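Local coordinates for flagellar protein FliL (Vibrio alginolyticus, PDB 6AHP) that assists bacterial flagellar motor function as a stomatin-like protein of the periplasm, at the interface of chains A and B. Residues are numbered along the deposited sequence; one frame, centred on the assembly and turned at random. Chains: chain A/B, Flagellar protein FliL.

The interface of chains A and B. Residues chain A 48-49, 93-94; chain B 5, 7-8, 36, 38.
The C-terminal ends of two helices of chain A, 40-48 and 72-94, meet the start of strand 7-11 of chain B and the loop leading into it, with strand 26-38 behind. The two chains are copies of one protein but are not related by an exact two-fold; the structure alone does not show whether FliL pairs this way outside the crystal. A:Tyr48 reaches across with CG anti to the backbone N (chi1 179°), and its phenol OH donates a hydrogen bond of 2.7 Å to the backbone O of B:Ile7. The carbonyl oxygen lies at the edge of the ring, in its plane, and receives the hydroxyl on a lone pair, with a C=O...OH angle of 142°. B:Ile7 fills the middle of the patch with two branches. Its CG2 touches the edge of the imidazole of A:His49 at CE1 (3.9 Å), the two side chains crossing nearly at right angles, while CD2 of A:Tyr48 sits over the rim of one imidazole face. The other branch, CG1 anti to the carbonyl carbon (chi1 -76°), sends CD1 against CB of A:Ala93 at a tight 3.4 Å. The tip of B:Met36, on an extended chain, brings CE to the same methyl at 3.9 Å. At the last residue of the helix, CG1 of A:Val94 packs on CB of B:Ser5, whose hydroxyl OG accepts a nearly straight hydrogen bond from the backbone N of B:Ile7 (3.3 Å), tying loop to strand. Water 1 bridges the chains, 2.6 Å from the helix-end backbone O of A:Ala93. On its other side it meets the guanidinium edge of B:Arg38, 2.5 Å from NH1.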
ATOM      1  N   TYR A  48     -11.790  -1.090   8.937  1.00 28.82           N
ATOM      2  CA  TYR A  48     -11.689   0.359   8.773  1.00 26.89           C
ATOM      3  C   TYR A  48     -10.341   0.763   8.167  1.00 29.68           C
ATOM      4  O   TYR A  48     -10.272   1.670   7.326  1.00 28.13           O
ATOM      5  CB  TYR A  48     -11.916   1.037  10.123  1.00 32.82           C
ATOM      6  CG  TYR A  48     -11.815   2.564  10.080  1.00 32.50           C
ATOM      7  CD1 TYR A  48     -12.927   3.358   9.736  1.00 31.52           C
ATOM      8  CD2 TYR A  48     -10.637   3.201  10.392  1.00 27.36           C
ATOM      9  CE1 TYR A  48     -12.831   4.745   9.684  1.00 30.26           C
ATOM     10  CE2 TYR A  48     -10.534   4.597  10.355  1.00 27.86           C
ATOM     11  CZ  TYR A  48     -11.631   5.357  10.001  1.00 28.54           C
ATOM     12  OH  TYR A  48     -11.512   6.726   9.965  1.00 28.53           O
ATOM     13  N   HIS A  49      -9.258   0.100   8.586  1.00 27.16           N
ATOM     14  CA  HIS A  49      -7.907   0.409   8.137  1.00 24.89           C
ATOM     15  C   HIS A  49      -7.477  -0.392   6.919  1.00 20.33           C
ATOM     16  O   HIS A  49      -6.274  -0.471   6.634  1.00 23.02           O
ATOM     17  CB  HIS A  49      -6.935   0.201   9.294  1.00 24.43           C
ATOM     18  CG  HIS A  49      -7.120   1.210  10.376  1.00 27.42           C
ATOM     19  ND1 HIS A  49      -6.672   2.507  10.252  1.00 26.42           N
ATOM     20  CD2 HIS A  49      -7.790   1.155  11.551  1.00 28.67           C
ATOM     21  CE1 HIS A  49      -7.009   3.194  11.331  1.00 24.98           C
ATOM     22  NE2 HIS A  49      -7.685   2.397  12.134  1.00 28.59           N
ATOM     23  N   ALA A  93      -0.055   3.353  13.612  1.00 34.67           N
ATOM     24  CA  ALA A  93      -1.190   4.218  13.328  1.00 33.10           C
ATOM     25  C   ALA A  93      -2.184   4.309  14.487  1.00 36.89           C
ATOM     26  O   ALA A  93      -2.667   5.403  14.787  1.00 42.17           O
ATOM     27  CB  ALA A  93      -1.898   3.754  12.060  1.00 33.21           C
ATOM     28  N   VAL A  94      -2.510   3.200  15.149  1.00 36.26           N
ATOM     29  CA  VAL A  94      -3.475   3.217  16.245  1.00 38.64           C
ATOM     30  C   VAL A  94      -2.900   2.685  17.541  1.00 42.21           C
ATOM     31  O   VAL A  94      -3.584   2.740  18.575  1.00 46.80           O
ATOM     32  CB  VAL A  94      -4.763   2.438  15.893  1.00 39.55           C
ATOM     33  CG1 VAL A  94      -5.556   3.177  14.863  1.00 36.33           C
ATOM     34  CG2 VAL A  94      -4.417   1.024  15.422  1.00 34.78           C
TER
ATOM     35  N   SER B   5      -9.441   7.254  17.217  1.00 49.61           N
ATOM     36  CA  SER B   5      -8.308   7.535  16.316  1.00 42.74           C
ATOM     37  C   SER B   5      -8.655   8.590  15.298  1.00 32.14           C
ATOM     38  O   SER B   5      -9.650   8.524  14.694  1.00 34.49           O
ATOM     39  CB  SER B   5      -7.725   6.358  15.605  1.00 42.73           C
ATOM     40  OG  SER B   5      -6.602   6.791  14.918  1.00 37.18           O
ATOM     41  N   ILE B   7      -7.305   8.913  12.510  1.00 30.68           N
ATOM     42  CA  ILE B   7      -6.905   8.510  11.157  1.00 27.47           C
ATOM     43  C   ILE B   7      -8.126   8.287  10.286  1.00 26.42           C
ATOM     44  O   ILE B   7      -9.130   7.718  10.725  1.00 27.70           O
ATOM     45  CB  ILE B   7      -6.018   7.256  11.193  1.00 28.51           C
ATOM     46  CG1 ILE B   7      -4.639   7.666  11.654  1.00 30.67           C
ATOM     47  CG2 ILE B   7      -5.892   6.635   9.820  1.00 24.83           C
ATOM     48  CD1 ILE B   7      -3.877   6.540  12.199  1.00 39.17           C
ATOM     49  N   ALA B   8      -8.053   8.773   9.045  1.00 25.58           N
ATOM     50  CA  ALA B   8      -9.070   8.524   8.031  1.00 23.63           C
ATOM     51  C   ALA B   8      -8.398   8.319   6.678  1.00 22.65           C
ATOM     52  O   ALA B   8      -7.262   8.736   6.455  1.00 21.62           O
ATOM     53  CB  ALA B   8     -10.080   9.677   7.929  1.00 28.14           C
ATOM     54  N   MET B  36      -3.980   8.964   3.297  1.00 20.15           N
ATOM     55  CA  MET B  36      -4.111   8.789   4.735  1.00 23.47           C
ATOM     56  C   MET B  36      -4.017  10.147   5.411  1.00 19.56           C
ATOM     57  O   MET B  36      -3.035  10.864   5.217  1.00 21.66           O
ATOM     58  CB  MET B  36      -2.999   7.863   5.259  1.00 18.80           C
ATOM     59  CG  MET B  36      -3.018   7.672   6.767  1.00 20.49           C
ATOM     60  SD  MET B  36      -1.756   6.389   7.184  1.00 30.16           S
ATOM     61  CE  MET B  36      -2.436   5.775   8.714  1.00 29.85           C
ATOM     62  N   ARG B  38      -4.963  12.527   9.213  1.00 25.81           N
ATOM     63  CA  ARG B  38      -5.284  12.588  10.637  1.00 23.62           C
ATOM     64  C   ARG B  38      -6.246  13.742  10.897  1.00 22.65           C
ATOM     65  O   ARG B  38      -5.855  14.902  10.784  1.00 24.49           O
ATOM     66  CB  ARG B  38      -4.029  12.787  11.485  1.00 30.23           C
ATOM     67  CG  ARG B  38      -3.052  11.662  11.465  1.00 38.44           C
ATOM     68  CD  ARG B  38      -1.934  11.881  12.487  1.00 33.40           C
ATOM     69  NE  ARG B  38      -2.392  11.395  13.754  1.00 47.39           N
ATOM     70  CZ  ARG B  38      -2.223  10.148  14.176  1.00 46.18           C
ATOM     71  NH1 ARG B  38      -2.724   9.801  15.346  1.00 38.46           N
ATOM     72  NH2 ARG B  38      -1.543   9.264  13.443  1.00 49.13           N
TER
HETATM   73  O   HOH W   1      -3.166   7.514  16.289  1.00 43.38           O